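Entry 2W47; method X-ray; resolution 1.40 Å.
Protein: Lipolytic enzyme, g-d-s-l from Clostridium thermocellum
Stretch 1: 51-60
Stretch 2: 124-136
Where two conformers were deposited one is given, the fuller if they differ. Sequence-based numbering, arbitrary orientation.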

# COMPACT_ATOMS: atom_id res chain seq x y z
N SER A 51 -15.71 8.16 11.04
CA SER A 51 -14.44 8.15 11.75
C SER A 51 -14.31 6.85 12.51
O SER A 51 -15.29 6.33 13.05
CB SER A 51 -14.32 9.34 12.69
OG SER A 51 -14.39 10.55 11.95
N GLY A 52 -13.10 6.30 12.55
CA GLY A 52 -12.87 5.07 13.27
C GLY A 52 -11.72 4.26 12.72
O GLY A 52 -10.92 4.76 11.93
N SER A 53 -11.64 3.00 13.14
CA SER A 53 -10.52 2.14 12.79
C SER A 53 -10.80 1.36 11.51
O SER A 53 -11.88 0.78 11.34
CB SER A 53 -10.21 1.17 13.94
OG SER A 53 -10.10 1.87 15.17
N TYR A 54 -9.83 1.37 10.61
CA TYR A 54 -9.94 0.70 9.32
C TYR A 54 -8.72 -0.16 9.08
O TYR A 54 -7.61 0.24 9.42
CB TYR A 54 -10.07 1.71 8.17
CG TYR A 54 -11.40 2.42 8.15
CD1 TYR A 54 -12.40 2.02 7.27
CD2 TYR A 54 -11.67 3.46 9.03
CE1 TYR A 54 -13.64 2.66 7.26
CE2 TYR A 54 -12.90 4.11 9.02
CZ TYR A 54 -13.88 3.70 8.14
OH TYR A 54 -15.11 4.34 8.13
N ALA A 55 -8.94 -1.31 8.47
CA ALA A 55 -7.85 -2.11 7.95
C ALA A 55 -7.42 -1.53 6.61
O ALA A 55 -8.25 -1.19 5.77
CB ALA A 55 -8.28 -3.56 7.79
N LEU A 56 -6.10 -1.39 6.46
CA LEU A 56 -5.47 -0.95 5.22
C LEU A 56 -4.58 -2.11 4.79
O LEU A 56 -3.56 -2.38 5.43
CB LEU A 56 -4.61 0.30 5.46
CG LEU A 56 -5.26 1.45 6.24
CD1 LEU A 56 -4.26 2.59 6.45
CD2 LEU A 56 -6.50 1.94 5.52
N ILE A 57 -4.99 -2.80 3.74
CA ILE A 57 -4.28 -3.99 3.27
C ILE A 57 -3.71 -3.74 1.89
O ILE A 57 -4.44 -3.44 0.94
CB ILE A 57 -5.19 -5.24 3.26
CG1 ILE A 57 -5.70 -5.55 4.68
CG2 ILE A 57 -4.45 -6.43 2.66
CD1 ILE A 57 -6.56 -6.82 4.77
N PHE A 58 -2.39 -3.86 1.77
CA PHE A 58 -1.72 -3.77 0.47
C PHE A 58 -1.55 -5.17 -0.09
O PHE A 58 -1.03 -6.05 0.59
CB PHE A 58 -0.33 -3.14 0.63
CG PHE A 58 -0.34 -1.75 1.20
CD1 PHE A 58 -0.40 -0.65 0.36
CD2 PHE A 58 -0.28 -1.55 2.57
CE1 PHE A 58 -0.40 0.65 0.88
CE2 PHE A 58 -0.28 -0.26 3.10
CZ PHE A 58 -0.34 0.84 2.26
N ARG A 59 -2.01 -5.39 -1.31
CA ARG A 59 -1.67 -6.61 -2.02
C ARG A 59 -0.39 -6.32 -2.79
O ARG A 59 -0.35 -5.38 -3.57
CB ARG A 59 -2.80 -7.06 -2.93
CG ARG A 59 -2.54 -8.38 -3.64
CD ARG A 59 -3.79 -8.93 -4.31
NE ARG A 59 -3.60 -10.30 -4.80
CZ ARG A 59 -3.27 -10.63 -6.04
NH1 ARG A 59 -3.13 -11.91 -6.38
NH2 ARG A 59 -3.06 -9.69 -6.96
N TYR A 60 0.65 -7.13 -2.58
CA TYR A 60 1.98 -6.79 -3.03
C TYR A 60 2.79 -8.01 -3.46
O TYR A 60 2.46 -9.14 -3.07
CB TYR A 60 2.73 -6.02 -1.93
CG TYR A 60 3.35 -6.93 -0.90
CD1 TYR A 60 4.68 -7.31 -1.00
CD2 TYR A 60 2.60 -7.43 0.17
CE1 TYR A 60 5.27 -8.16 -0.07
CE2 TYR A 60 3.18 -8.29 1.11
CZ TYR A 60 4.51 -8.64 0.97
OH TYR A 60 5.11 -9.49 1.87
N ASP A 124 -0.26 -3.99 -6.00
CA ASP A 124 -1.41 -4.22 -6.86
C ASP A 124 -2.56 -3.25 -6.54
O ASP A 124 -3.17 -2.67 -7.45
CB ASP A 124 -1.88 -5.67 -6.65
CG ASP A 124 -2.96 -6.08 -7.62
OD1 ASP A 124 -3.03 -5.53 -8.73
OD2 ASP A 124 -3.73 -7.00 -7.26
N TYR A 125 -2.85 -3.11 -5.25
CA TYR A 125 -3.93 -2.25 -4.77
C TYR A 125 -3.84 -2.07 -3.27
O TYR A 125 -3.05 -2.75 -2.59
CB TYR A 125 -5.31 -2.82 -5.14
CG TYR A 125 -5.67 -4.19 -4.59
CD1 TYR A 125 -5.86 -4.39 -3.22
CD2 TYR A 125 -5.91 -5.25 -5.45
CE1 TYR A 125 -6.24 -5.64 -2.73
CE2 TYR A 125 -6.29 -6.49 -4.97
CZ TYR A 125 -6.45 -6.68 -3.61
OH TYR A 125 -6.82 -7.91 -3.11
N LEU A 126 -4.65 -1.14 -2.77
CA LEU A 126 -4.89 -0.97 -1.35
C LEU A 126 -6.36 -1.29 -1.12
O LEU A 126 -7.23 -0.73 -1.78
CB LEU A 126 -4.59 0.47 -0.93
CG LEU A 126 -5.03 0.90 0.47
CD1 LEU A 126 -4.25 0.17 1.56
CD2 LEU A 126 -4.91 2.40 0.63
N LYS A 127 -6.62 -2.20 -0.19
CA LYS A 127 -7.97 -2.60 0.18
C LYS A 127 -8.27 -2.02 1.56
O LYS A 127 -7.47 -2.16 2.48
CB LYS A 127 -8.04 -4.12 0.22
CG LYS A 127 -9.37 -4.71 0.70
CD LYS A 127 -9.25 -6.24 0.75
CE LYS A 127 -10.54 -6.91 1.16
NZ LYS A 127 -10.38 -8.39 1.10
N VAL A 128 -9.42 -1.36 1.69
CA VAL A 128 -9.78 -0.66 2.91
C VAL A 128 -11.15 -1.13 3.37
O VAL A 128 -12.10 -1.17 2.59
CB VAL A 128 -9.78 0.89 2.71
CG1 VAL A 128 -10.12 1.65 3.99
CG2 VAL A 128 -8.43 1.35 2.17
N PHE A 129 -11.23 -1.51 4.64
CA PHE A 129 -12.52 -1.88 5.22
C PHE A 129 -12.56 -1.53 6.69
O PHE A 129 -11.53 -1.38 7.35
CB PHE A 129 -12.89 -3.35 4.95
CG PHE A 129 -11.88 -4.35 5.43
CD1 PHE A 129 -10.84 -4.77 4.61
CD2 PHE A 129 -12.00 -4.93 6.70
CE1 PHE A 129 -9.92 -5.72 5.05
CE2 PHE A 129 -11.07 -5.87 7.15
CZ PHE A 129 -10.04 -6.27 6.31
N SER A 130 -13.77 -1.37 7.21
CA SER A 130 -13.97 -1.02 8.60
C SER A 130 -13.50 -2.16 9.49
O SER A 130 -13.75 -3.32 9.19
CB SER A 130 -15.45 -0.72 8.84
OG SER A 130 -15.70 -0.39 10.19
N ALA A 131 -12.78 -1.82 10.55
CA ALA A 131 -12.27 -2.82 11.48
C ALA A 131 -12.39 -2.27 12.89
O ALA A 131 -11.40 -2.18 13.64
CB ALA A 131 -10.82 -3.17 11.13
N ASN A 132 -13.61 -1.90 13.27
CA ASN A 132 -13.82 -1.27 14.56
C ASN A 132 -13.49 -2.16 15.75
O ASN A 132 -13.20 -1.65 16.83
CB ASN A 132 -15.22 -0.66 14.69
CG ASN A 132 -15.37 0.64 13.91
OD1 ASN A 132 -16.25 0.76 13.06
ND2 ASN A 132 -14.49 1.60 14.18
N ALA A 133 -13.49 -3.48 15.54
CA ALA A 133 -13.09 -4.42 16.59
C ALA A 133 -11.62 -4.24 16.98
O ALA A 133 -11.23 -4.57 18.10
CB ALA A 133 -13.35 -5.85 16.15
N PHE A 134 -10.81 -3.73 16.06
CA PHE A 134 -9.39 -3.55 16.32
C PHE A 134 -9.10 -2.08 16.65
O PHE A 134 -9.86 -1.19 16.26
CB PHE A 134 -8.56 -4.10 15.14
CG PHE A 134 -8.69 -5.59 14.98
CD1 PHE A 134 -7.75 -6.46 15.53
CD2 PHE A 134 -9.79 -6.13 14.32
CE1 PHE A 134 -7.89 -7.83 15.39
CE2 PHE A 134 -9.93 -7.51 14.18
CZ PHE A 134 -8.98 -8.36 14.72
N GLN A 135 -8.05 -1.83 17.41
CA GLN A 135 -7.75 -0.47 17.85
C GLN A 135 -6.27 -0.13 17.73
O GLN A 135 -5.43 -0.75 18.40
CB GLN A 135 -8.26 -0.23 19.26
N PRO A 136 -5.94 0.88 16.90
CA PRO A 136 -4.57 1.32 16.68
C PRO A 136 -4.00 2.05 17.89
O PRO A 136 -4.77 2.48 18.76
CB PRO A 136 -4.68 2.29 15.49
CG PRO A 136 -6.09 2.15 14.98
CD PRO A 136 -6.90 1.68 16.12
O HOH W 1 -14.55 1.83 11.17

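Two antiparallel strands, 52-60 and 124-130, lie side by side in one sheet, their N-to-C directions 154° apart, and the two stretches bury 916 Å² between them. The apolar centre on one face is built from L56, F58, L126 and V128, all buried. L126 takes a t, p rotamer that brings its CD1 over the ring face of F58, 4.0 Å from the centroid of that ring and 11° off its normal, a CH-pi contact. The same CD1 of L126 lies 3.9 Å from CB of L56, so one methyl group packs against two neighbours on the facing strand. L56 also reaches V128, with CD2 of L56 3.9 Å from CG2 of V128, while CG1 of V128 packs against CD1 of Y54 at 4.0 Å.

The other face carries A55, I57, R59, Y125, K127 and F129. With chi1 near 57° (p), the end of the F129 side chain comes nearer the first strand and its ring lies on A55: CB of A55 is 3.7 Å from the centroid of the F129 ring and 19° off the normal. CB of A55 is 3.6 Å from CZ of F129. I57 meets the same ring at its edge, CD1 of I57 to CE1 of F129 being 3.5 Å. Y125, also p at chi1, repeats the arrangement with R59, whose CB sits over the Y125 ring face, 3.8 Å from the centroid. K127 is extended, all four chi angles t, and its end leads away from the first strand.

Between the two faces runs the backbone ladder. A55 and F129 form a hydrogen-bonded pair, N of A55 to O of F129 at 2.8 Å and N of F129 to O of A55 at 3.2 Å. The I57-K127 pair is straighter: N of I57 to O of K127 is 2.9 Å and N of K127 to O of I57 is 2.8 Å, with angles of 171° and 174°. In the pairs between, CA-H groups face carbonyls, as with CA of V128 and O of A55 at 3.3 Å.

At one end the contact turns ionic. NH2 of R59 donates to OD2 of D124 at 2.8 Å, a salt bridge in which the carboxylate oxygen lies at the guanidinium edge, near its plane. The backbones of these residues are joined as well, N of D124 to O of R59 at 2.8 Å.

At the other end, N of A131 donates to O of S53 at 2.9 Å, carrying the pairing one step past the second strand. A131 then opens a type I turn to F134, closed by N of F134 to O of A131 at 2.9 Å. Water 1 donates to O of S53 at 2.9 Å and is hydrogen-bonded to OG of S130 at 2.7 Å, linking the two stretches. G52 has a phi of 153°, where a CB would jam against the preceding carbonyl oxygen, so the backbone itself calls for glycine.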